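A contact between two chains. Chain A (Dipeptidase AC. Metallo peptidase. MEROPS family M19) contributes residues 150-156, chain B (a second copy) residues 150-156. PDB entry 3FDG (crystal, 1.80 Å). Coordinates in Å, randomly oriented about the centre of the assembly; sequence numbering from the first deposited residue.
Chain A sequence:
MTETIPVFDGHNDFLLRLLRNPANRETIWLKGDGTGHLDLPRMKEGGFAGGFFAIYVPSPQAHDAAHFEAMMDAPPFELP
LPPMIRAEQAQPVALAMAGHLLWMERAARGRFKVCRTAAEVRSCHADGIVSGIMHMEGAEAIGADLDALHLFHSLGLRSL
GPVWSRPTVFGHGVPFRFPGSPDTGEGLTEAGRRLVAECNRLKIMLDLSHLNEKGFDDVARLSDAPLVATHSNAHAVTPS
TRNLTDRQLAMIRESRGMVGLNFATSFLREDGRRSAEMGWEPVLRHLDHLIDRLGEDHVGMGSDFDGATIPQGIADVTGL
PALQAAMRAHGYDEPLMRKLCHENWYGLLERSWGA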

# COMPACT_ATOMS: atom_id res chain seq x y z
N HIS A 150 4.57 3.11 7.31
CA HIS A 150 4.99 3.97 6.15
C HIS A 150 4.24 3.65 4.87
O HIS A 150 3.85 4.56 4.12
CB HIS A 150 6.50 3.90 5.93
CG HIS A 150 7.29 4.47 7.07
ND1 HIS A 150 7.74 3.69 8.11
CD2 HIS A 150 7.60 5.75 7.39
CE1 HIS A 150 8.34 4.46 9.00
NE2 HIS A 150 8.29 5.71 8.57
N LEU A 151 4.01 2.37 4.61
CA LEU A 151 3.20 1.94 3.44
C LEU A 151 1.75 2.39 3.51
O LEU A 151 1.18 2.96 2.54
CB LEU A 151 3.22 0.40 3.31
CG LEU A 151 4.56 -0.21 2.94
CD1 LEU A 151 4.40 -1.73 2.92
CD2 LEU A 151 4.97 0.34 1.51
N PHE A 152 1.13 2.13 4.67
CA PHE A 152 -0.26 2.60 4.86
C PHE A 152 -0.34 4.09 4.76
O PHE A 152 -1.30 4.64 4.18
CB PHE A 152 -0.86 2.03 6.18
CG PHE A 152 -1.38 0.61 6.01
CD1 PHE A 152 -2.63 0.39 5.37
CD2 PHE A 152 -0.64 -0.47 6.43
CE1 PHE A 152 -3.13 -0.93 5.16
CE2 PHE A 152 -1.10 -1.81 6.25
CZ PHE A 152 -2.35 -2.04 5.61
N HIS A 153 0.66 4.78 5.30
CA HIS A 153 0.63 6.25 5.20
C HIS A 153 0.63 6.72 3.72
O HIS A 153 -0.03 7.68 3.35
CB HIS A 153 1.86 6.84 5.92
CG HIS A 153 1.85 8.32 5.93
ND1 HIS A 153 2.56 9.06 5.01
CD2 HIS A 153 1.13 9.21 6.66
CE1 HIS A 153 2.31 10.35 5.21
NE2 HIS A 153 1.44 10.46 6.20
N SER A 154 1.42 6.05 2.89
CA SER A 154 1.44 6.36 1.48
C SER A 154 0.12 6.12 0.85
O SER A 154 -0.21 6.85 -0.09
CB SER A 154 2.43 5.48 0.75
OG SER A 154 3.68 5.92 1.14
N LEU A 155 -0.62 5.12 1.32
CA LEU A 155 -1.96 4.79 0.74
C LEU A 155 -3.01 5.81 1.12
O LEU A 155 -4.15 5.79 0.56
CB LEU A 155 -2.51 3.43 1.27
CG LEU A 155 -1.77 2.15 1.00
CD1 LEU A 155 -2.41 1.00 1.78
CD2 LEU A 155 -1.89 1.92 -0.52
N GLY A 156 -2.70 6.64 2.12
CA GLY A 156 -3.68 7.60 2.64
C GLY A 156 -4.11 7.48 4.11
O GLY A 156 -4.89 8.29 4.60
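Chain B, residues 150-156: HLFHSLG

The same stretch of the two copies meets here, helix against helix. Residues 150-156 of chain B take the backbone form they have in chain A: the last turns of a helix, then a glycine with positive phi. The two helices run nearly perpendicular, with 98° between their N-to-C directions. Their axes come within 8.5 Å. The backbones are closest at the C-terminal turns, where the CA atoms of Ser A154 and Leu B155 are 5.0 Å apart.

Leu A155 and Leu B155 cover the most surface. Their side chains meet end to end, CD2 of Leu A155 to CD2 of Leu B155 at 3.7 Å. The two leucines do not share a rotamer. Leu A155 has chi1 m and chi2 t, whereas Leu B155 has both angles p, so the packing departs from exact symmetry. Leu B155 also reaches Leu A151, with CD2 of each 4.2 Å apart. In return, CD2 of Leu A155 lies 4.1 Å from CB of Leu B151. The four leucines thus form one apolar cluster.

Ser A154 covers the next largest area. Its CA-to-CB bond points toward chain B, and its CB packs 3.8 Å from CB of Leu B155. Ser B154 OG is bonded back to His B150 O at 3.1 Å; the matching bond in chain A, Ser A154 OG to His A150 O at 3.3 Å, is weak.

No direct hydrogen bond joins the stretches. One water bridges them instead, donating to Ser A154 O at 2.6 Å and to Ser B154 O at 2.5 Å. This links two carbonyl oxygens that cannot bond to each other. Gly A156 and Gly B156 close their helices in Schellman motifs and take no part in the contact.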

# COMPACT_ATOMS: atom_id res chain seq x y z
N HIS B 150 -5.09 -0.75 -7.38
CA HIS B 150 -5.22 0.65 -7.02
C HIS B 150 -4.47 1.00 -5.79
O HIS B 150 -3.91 2.10 -5.72
CB HIS B 150 -6.68 1.00 -6.82
CG HIS B 150 -7.45 0.84 -8.08
ND1 HIS B 150 -7.50 1.81 -9.04
CD2 HIS B 150 -8.09 -0.24 -8.58
CE1 HIS B 150 -8.22 1.37 -10.06
NE2 HIS B 150 -8.57 0.12 -9.81
N LEU B 151 -4.49 0.09 -4.80
CA LEU B 151 -3.70 0.28 -3.57
C LEU B 151 -2.20 0.38 -3.81
O LEU B 151 -1.53 1.33 -3.33
CB LEU B 151 -4.00 -0.88 -2.55
CG LEU B 151 -5.34 -1.15 -1.86
CD1 LEU B 151 -5.46 -2.45 -0.98
CD2 LEU B 151 -5.87 0.08 -1.18
N PHE B 152 -1.67 -0.60 -4.54
CA PHE B 152 -0.21 -0.58 -4.84
C PHE B 152 0.15 0.68 -5.65
O PHE B 152 1.18 1.34 -5.40
CB PHE B 152 0.25 -1.90 -5.51
CG PHE B 152 0.51 -3.01 -4.50
CD1 PHE B 152 1.70 -3.02 -3.76
CD2 PHE B 152 -0.43 -4.01 -4.25
CE1 PHE B 152 2.00 -4.02 -2.79
CE2 PHE B 152 -0.18 -5.03 -3.27
CZ PHE B 152 1.06 -5.02 -2.54
N HIS B 153 -0.73 1.08 -6.55
CA HIS B 153 -0.40 2.31 -7.34
C HIS B 153 -0.28 3.54 -6.41
O HIS B 153 0.61 4.41 -6.57
CB HIS B 153 -1.48 2.53 -8.42
CG HIS B 153 -1.26 3.75 -9.24
ND1 HIS B 153 -1.73 4.98 -8.86
CD2 HIS B 153 -0.48 3.96 -10.33
CE1 HIS B 153 -1.31 5.89 -9.72
NE2 HIS B 153 -0.54 5.30 -10.61
N SER B 154 -1.19 3.62 -5.44
CA SER B 154 -1.18 4.73 -4.49
C SER B 154 0.08 4.73 -3.71
O SER B 154 0.57 5.80 -3.36
CB SER B 154 -2.37 4.65 -3.51
OG SER B 154 -3.55 4.80 -4.27
N LEU B 155 0.63 3.57 -3.41
CA LEU B 155 1.86 3.62 -2.68
C LEU B 155 3.13 3.74 -3.51
O LEU B 155 4.23 3.89 -2.94
CB LEU B 155 1.93 2.55 -1.58
CG LEU B 155 1.81 1.09 -1.95
CD1 LEU B 155 3.16 0.73 -2.32
CD2 LEU B 155 1.39 0.27 -0.74
N GLY B 156 3.00 3.72 -4.84
CA GLY B 156 4.11 4.04 -5.73
C GLY B 156 4.42 3.03 -6.83
O GLY B 156 5.33 3.25 -7.62
O HOH W 1 1.27 7.83 -2.02